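Local coordinates for protein histone-lysine N-methyltransferase family member SUVH9 (Arabidopsis thaliana, PDB 4NJ5) that acts in gene silencing, lacks methyltransferase activity and may instead bind methylated DNA and recruit RNA polymerase V to chromatin, at residues I22-S25 with L26-F29; C302-V305 with N306-S310; H338-G341 with S342-C346. All blocks are in the same frame, centred on the assembly; numbering follows the deposited sequence.

In the fold
The three contacts come one after another along the chain. Interaction 1 lies within the long N-terminal helix 8-35, buried and about 13 Å from the chain centre. Interactions 2 and 3 are loops of the pre-SET region, about 29 and 28 Å from that centre, on the same side of it; their own centres are about 9 Å apart. Both belong to the triangular three-zinc cluster, sharing two of its ions, and a probable hydrogen bond from Q345 N to C302 O (2.9 Å) also joins them. Interaction 1 stands apart, its nearest atoms about 11 Å from interaction 2 and 14 Å from interaction 3. Zinc joins the pre-SET loops in addition to their hydrogen-bonded turns.

Interaction 1: residues I22-S25 with L26-F29; sequences IYDS and LRMF
D24 and R27, one helical turn apart on helix 8-35, form a salt bridge in which R27 grips a single oxygen side-on with two of its nitrogens, NE and NH2. R27 NH2 reaches D24 OD1 at 2.9 Å, and R27 NE meets the same OD1 at 3.2 Å. OD1 sits at the edge of the guanidinium, in its plane, but the carboxylate is turned nearly perpendicular, the two planes being 87° apart. A bend at chi3 (-43°) folds the end of R27 back to present this side edge. The other oxygen, D24 OD2, is bonded to N493 ND2, so both carboxylate oxygens are held.

Apolar contact comes from Y23, an i to i+4 step before R27. R27 CG lies over one face of the phenol ring, while R27 CD approaches Y23 CE2 at 3.8 Å; helix 46-60 packs here too, A54 touching both residues. With an alanine at R27, D24 OD1 would probably lose its charged mate and part of the Y23 ring its cover.

Four backbone bonds carry the helix through this turn: L26 N to I22 O, R27 N to Y23 O, M28 N to D24 O and F29 N to S25 O. S25 OG turns back to M21 O and also bonds G425 N. The ion pair, with N493 on the second oxygen, probably favours the charged form of D24 in this buried setting.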
loop_
_atom_site.group_PDB
_atom_site.type_symbol
_atom_site.label_atom_id
_atom_site.label_comp_id
_atom_site.label_asym_id
_atom_site.label_seq_id
_atom_site.Cartn_x
_atom_site.Cartn_y
_atom_site.Cartn_z
ATOM N N ILE A 22 -3.844 -10.654 6.195
ATOM C CA ILE A 22 -4.030 -11.038 7.589
ATOM C C ILE A 22 -3.282 -10.099 8.530
ATOM O O ILE A 22 -3.855 -9.598 9.500
ATOM C CB ILE A 22 -3.581 -12.486 7.852
ATOM C CG1 ILE A 22 -4.558 -13.473 7.209
ATOM C CG2 ILE A 22 -3.484 -12.752 9.348
ATOM C CD1 ILE A 22 -4.239 -14.926 7.505
ATOM N N TYR A 23 -2.008 -9.850 8.236
ATOM C CA TYR A 23 -1.195 -8.993 9.098
ATOM C C TYR A 23 -1.803 -7.597 9.282
ATOM O O TYR A 23 -2.041 -7.157 10.414
ATOM C CB TYR A 23 0.243 -8.893 8.578
ATOM C CG TYR A 23 1.132 -8.016 9.431
ATOM C CD1 TYR A 23 1.689 -8.495 10.612
ATOM C CD2 TYR A 23 1.411 -6.711 9.057
ATOM C CE1 TYR A 23 2.498 -7.695 11.395
ATOM C CE2 TYR A 23 2.217 -5.902 9.836
ATOM C CZ TYR A 23 2.759 -6.399 11.001
ATOM O OH TYR A 23 3.561 -5.593 11.772
ATOM N N ASP A 24 -2.069 -6.915 8.173
ATOM C CA ASP A 24 -2.626 -5.565 8.247
ATOM C C ASP A 24 -4.027 -5.517 8.872
ATOM O O ASP A 24 -4.345 -4.582 9.623
ATOM C CB ASP A 24 -2.598 -4.879 6.876
ATOM C CG ASP A 24 -1.217 -4.351 6.520
ATOM O OD1 ASP A 24 -0.525 -3.840 7.426
ATOM O OD2 ASP A 24 -0.821 -4.449 5.337
ATOM N N SER A 25 -4.855 -6.521 8.580
ATOM C CA SER A 25 -6.168 -6.597 9.220
ATOM C C SER A 25 -6.041 -6.735 10.736
ATOM O O SER A 25 -6.758 -6.075 11.492
ATOM C CB SER A 25 -6.987 -7.758 8.661
ATOM O OG SER A 25 -7.247 -7.566 7.286
ATOM N N LEU A 26 -5.122 -7.595 11.169
ATOM C CA LEU A 26 -4.883 -7.822 12.591
ATOM C C LEU A 26 -4.410 -6.543 13.281
ATOM O O LEU A 26 -4.944 -6.161 14.331
ATOM C CB LEU A 26 -3.852 -8.932 12.788
ATOM C CG LEU A 26 -4.050 -9.926 13.935
ATOM C CD1 LEU A 26 -2.702 -10.510 14.330
ATOM C CD2 LEU A 26 -4.732 -9.290 15.140
ATOM N N ARG A 27 -3.403 -5.896 12.697
ATOM C CA ARG A 27 -2.942 -4.606 13.202
ATOM C C ARG A 27 -4.114 -3.659 13.395
ATOM O O ARG A 27 -4.316 -3.115 14.486
ATOM C CB ARG A 27 -1.956 -3.959 12.230
ATOM C CG ARG A 27 -0.500 -4.288 12.460
ATOM C CD ARG A 27 0.390 -3.241 11.798
ATOM N NE ARG A 27 -0.084 -2.874 10.464
ATOM C CZ ARG A 27 -0.671 -1.717 10.167
ATOM N NH1 ARG A 27 -0.858 -0.803 11.111
ATOM N NH2 ARG A 27 -1.074 -1.476 8.925
ATOM N N MET A 28 -4.890 -3.476 12.330
ATOM C CA MET A 28 -6.019 -2.555 12.374
ATOM C C MET A 28 -7.011 -2.929 13.474
ATOM O O MET A 28 -7.587 -2.057 14.124
ATOM C CB MET A 28 -6.705 -2.475 11.008
ATOM C CG MET A 28 -5.868 -1.754 9.957
ATOM S SD MET A 28 -6.597 -1.794 8.309
ATOM C CE MET A 28 -8.149 -0.946 8.613
ATOM N N PHE A 29 -7.188 -4.228 13.695
ATOM C CA PHE A 29 -8.091 -4.697 14.739
ATOM C C PHE A 29 -7.595 -4.337 16.134
ATOM O O PHE A 29 -8.371 -3.885 16.978
ATOM C CB PHE A 29 -8.299 -6.206 14.645
ATOM C CG PHE A 29 -9.045 -6.783 15.814
ATOM C CD1 PHE A 29 -10.417 -6.612 15.928
ATOM C CD2 PHE A 29 -8.376 -7.490 16.802
ATOM C CE1 PHE A 29 -11.110 -7.135 17.003
ATOM C CE2 PHE A 29 -9.062 -8.018 17.884
ATOM C CZ PHE A 29 -10.432 -7.841 17.984
#

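Interaction 2: residues C302-V305 with N306-S310; sequences CDCV and NGCGS. With ZN (zinc ion), chain D; ZN (zinc ion), chain B; ZN (zinc ion), chain C.
C302 and C308 meet through sulfur, with C302 SG 3.5 Å from C308 SG, because both bind the zinc of chain D. C302 SG is placed between the backbone N and the carbonyl carbon (chi1 66°), and from there it bridges two metals, standing 2.3 Å from the zinc of chain B and a longer 2.6 Å from that of chain D.

C304 turns its thiolate inward as a terminal ligand, SG 2.3 Å from the zinc of chain D, and C312 supplies the fourth sulfur of that ion. The backbone is folded tightly here. C304 is the centre of an inverse gamma turn, closed by a weak bond from V305 N to D303 O, and it also starts a type I beta turn that runs to G307. That second turn is closed by G307 N to C304 O at 2.7 Å.

V305 and N306 fill the two corner positions of the beta turn. G307 follows with a positive phi of 101°, where a side chain would jam against the carbonyl oxygen of N306. The chain then delivers C308, whose SG lies 2.3 Å from the zinc of chain D and equally far from that of chain C. R351 bonds to C308 O and G309 O and so ties down the backbone at this ligand and just after it. Two of the three thiolates of this loop are therefore shared between metals, which likely spreads their negative charge.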
loop_
_atom_site.group_PDB
_atom_site.type_symbol
_atom_site.label_atom_id
_atom_site.label_comp_id
_atom_site.label_asym_id
_atom_site.label_seq_id
_atom_site.Cartn_x
_atom_site.Cartn_y
_atom_site.Cartn_z
ATOM N N CYS A 302 -26.234 11.812 12.622
ATOM C CA CYS A 302 -25.869 11.454 13.985
ATOM C C CYS A 302 -25.518 12.707 14.788
ATOM O O CYS A 302 -25.373 13.797 14.227
ATOM C CB CYS A 302 -24.715 10.450 14.004
ATOM S SG CYS A 302 -23.168 11.109 13.387
ATOM N N ASP A 303 -25.383 12.540 16.100
ATOM C CA ASP A 303 -25.140 13.659 17.007
ATOM C C ASP A 303 -23.783 13.552 17.702
ATOM O O ASP A 303 -23.645 13.927 18.867
ATOM C CB ASP A 303 -26.257 13.733 18.051
ATOM C CG ASP A 303 -26.403 12.445 18.848
ATOM O OD1 ASP A 303 -25.690 11.465 18.546
ATOM O OD2 ASP A 303 -27.242 12.407 19.772
ATOM N N CYS A 304 -22.788 13.043 16.980
ATOM C CA CYS A 304 -21.465 12.787 17.552
ATOM C C CYS A 304 -20.566 14.013 17.504
ATOM O O CYS A 304 -19.608 14.059 16.735
ATOM C CB CYS A 304 -20.788 11.623 16.825
ATOM S SG CYS A 304 -21.715 10.093 16.917
ATOM N N VAL A 305 -20.863 14.989 18.356
ATOM C CA VAL A 305 -20.190 16.285 18.328
ATOM C C VAL A 305 -18.672 16.221 18.537
ATOM O O VAL A 305 -17.973 17.205 18.301
ATOM C CB VAL A 305 -20.812 17.248 19.350
ATOM C CG1 VAL A 305 -22.289 17.446 19.042
ATOM C CG2 VAL A 305 -20.629 16.709 20.759
ATOM N N ASN A 306 -18.167 15.069 18.972
ATOM C CA ASN A 306 -16.724 14.865 19.086
ATOM C C ASN A 306 -16.171 13.837 18.105
ATOM O O ASN A 306 -15.052 13.344 18.281
ATOM C CB ASN A 306 -16.335 14.471 20.510
ATOM C CG ASN A 306 -16.040 15.667 21.383
ATOM O OD1 ASN A 306 -15.098 16.416 21.128
ATOM N ND2 ASN A 306 -16.836 15.849 22.428
ATOM N N GLY A 307 -16.949 13.518 17.075
ATOM C CA GLY A 307 -16.555 12.512 16.106
ATOM C C GLY A 307 -17.252 11.189 16.363
ATOM O O GLY A 307 -17.512 10.836 17.515
ATOM N N CYS A 308 -17.566 10.459 15.297
ATOM C CA CYS A 308 -18.239 9.172 15.447
ATOM C C CYS A 308 -17.366 8.171 16.185
ATOM O O CYS A 308 -16.214 7.951 15.823
ATOM C CB CYS A 308 -18.654 8.594 14.090
ATOM S SG CYS A 308 -20.071 9.411 13.328
ATOM N N GLY A 309 -17.925 7.580 17.231
ATOM C CA GLY A 309 -17.278 6.498 17.945
ATOM C C GLY A 309 -18.057 5.217 17.726
ATOM O O GLY A 309 -18.017 4.639 16.642
ATOM N N SER A 310 -18.783 4.782 18.753
ATOM C CA SER A 310 -19.576 3.558 18.678
ATOM C C SER A 310 -21.012 3.781 19.142
ATOM O O SER A 310 -21.264 4.573 20.049
ATOM C CB SER A 310 -18.941 2.456 19.530
ATOM O OG SER A 310 -17.794 1.910 18.904
HETATM ZN ZN ZN D . -21.884 9.359 14.736
HETATM ZN ZN ZN B . -23.056 10.702 11.102
HETATM ZN ZN ZN C . -19.522 11.243 12.057
#

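Interaction 3: residues H338-G341 with S342-C346; sequences HECG and SACQC. With ZN (zinc ion), chain B; ZN (zinc ion), chain C.
The G341 carbonyl group is the flat element of this turn: C344 N approaches G341 O from above the carbonyl plane, 57° out of it, and bonds to it at 2.9 Å. This closes a type I beta turn from G341 to C344, with S342 and A343 at its corners. A second, weak bond runs the other way, G341 N pointing at C344 SG over 3.6 Å, so the metal-bound sulfur also accepts from the backbone.

The cysteines on the two limbs of the turn meet at zinc. C340 SG bridges, 2.4 Å from the zinc of chain B and the same from that of chain C. C344 SG joins it on the zinc of chain B, at 2.4 Å; C344 CB is 3.8 Å from C340 CB, so the two CB groups touch, with C344 SG also 3.6 Å from C340 CB. C346 SG reaches the zinc of chain C at 2.3 Å; with chi1 at 50° its sulfur falls between the backbone N and the carbonyl carbon, turned inward beside C340 SG. C302 and C314 complete the first ion, C308 and C350 the second.

The segment leads out of strand 337-338, which runs parallel to strand 469-475 in the mixed sheet that also holds strands 485-490 and 386-389. E339 continues that pairing through L475, while C340 bonds to N352, on the chain leading to strand 363-367.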
loop_
_atom_site.group_PDB
_atom_site.type_symbol
_atom_site.label_atom_id
_atom_site.label_comp_id
_atom_site.label_asym_id
_atom_site.label_seq_id
_atom_site.Cartn_x
_atom_site.Cartn_y
_atom_site.Cartn_z
ATOM N N HIS A 338 -22.336 4.388 4.222
ATOM C CA HIS A 338 -23.002 5.636 4.577
ATOM C C HIS A 338 -22.060 6.518 5.390
ATOM O O HIS A 338 -21.861 6.293 6.587
ATOM C CB HIS A 338 -24.277 5.368 5.383
ATOM C CG HIS A 338 -25.305 4.560 4.654
ATOM N ND1 HIS A 338 -26.310 5.134 3.908
ATOM C CD2 HIS A 338 -25.487 3.220 4.566
ATOM C CE1 HIS A 338 -27.068 4.183 3.386
ATOM N NE2 HIS A 338 -26.591 3.015 3.772
ATOM N N GLU A 339 -21.468 7.511 4.735
ATOM C CA GLU A 339 -20.634 8.481 5.434
ATOM C C GLU A 339 -21.513 9.545 6.070
ATOM O O GLU A 339 -22.663 9.722 5.676
ATOM C CB GLU A 339 -19.616 9.124 4.485
ATOM C CG GLU A 339 -18.436 8.224 4.155
ATOM C CD GLU A 339 -17.370 8.913 3.320
ATOM O OE1 GLU A 339 -17.431 10.153 3.159
ATOM O OE2 GLU A 339 -16.467 8.204 2.828
ATOM N N CYS A 340 -20.978 10.247 7.060
ATOM C CA CYS A 340 -21.704 11.352 7.667
ATOM C C CYS A 340 -21.840 12.499 6.678
ATOM O O CYS A 340 -20.950 12.733 5.861
ATOM C CB CYS A 340 -20.997 11.826 8.929
ATOM S SG CYS A 340 -20.876 10.558 10.195
ATOM N N GLY A 341 -22.962 13.206 6.750
ATOM C CA GLY A 341 -23.206 14.344 5.882
ATOM C C GLY A 341 -23.539 15.604 6.658
ATOM O O GLY A 341 -23.250 15.702 7.853
ATOM N N SER A 342 -24.157 16.567 5.978
ATOM C CA SER A 342 -24.469 17.855 6.585
ATOM C C SER A 342 -25.471 17.729 7.730
ATOM O O SER A 342 -25.502 18.567 8.629
ATOM C CB SER A 342 -24.978 18.844 5.530
ATOM O OG SER A 342 -26.119 18.341 4.858
ATOM N N ALA A 343 -26.286 16.681 7.698
ATOM C CA ALA A 343 -27.247 16.447 8.769
ATOM C C ALA A 343 -26.559 15.955 10.048
ATOM O O ALA A 343 -27.124 16.042 11.137
ATOM C CB ALA A 343 -28.329 15.472 8.322
ATOM N N CYS A 344 -25.339 15.444 9.914
ATOM C CA CYS A 344 -24.586 14.987 11.080
ATOM C C CYS A 344 -23.896 16.139 11.807
ATOM O O CYS A 344 -23.508 17.136 11.195
ATOM C CB CYS A 344 -23.571 13.914 10.687
ATOM S SG CYS A 344 -24.333 12.441 9.981
ATOM N N GLN A 345 -23.752 15.994 13.119
ATOM C CA GLN A 345 -23.200 17.053 13.952
ATOM C C GLN A 345 -21.735 16.812 14.293
ATOM O O GLN A 345 -21.131 17.573 15.048
ATOM C CB GLN A 345 -24.035 17.211 15.222
ATOM C CG GLN A 345 -25.440 17.722 14.954
ATOM C CD GLN A 345 -26.339 17.631 16.169
ATOM O OE1 GLN A 345 -26.676 16.540 16.622
ATOM N NE2 GLN A 345 -26.732 18.783 16.704
ATOM N N CYS A 346 -21.166 15.749 13.736
ATOM C CA CYS A 346 -19.743 15.499 13.890
ATOM C C CYS A 346 -18.951 16.497 13.048
ATOM O O CYS A 346 -19.434 16.961 12.015
ATOM C CB CYS A 346 -19.395 14.054 13.508
ATOM S SG CYS A 346 -20.051 13.514 11.917
HETATM ZN ZN ZN B . -23.056 10.702 11.102
HETATM ZN ZN ZN C . -19.522 11.243 12.057
#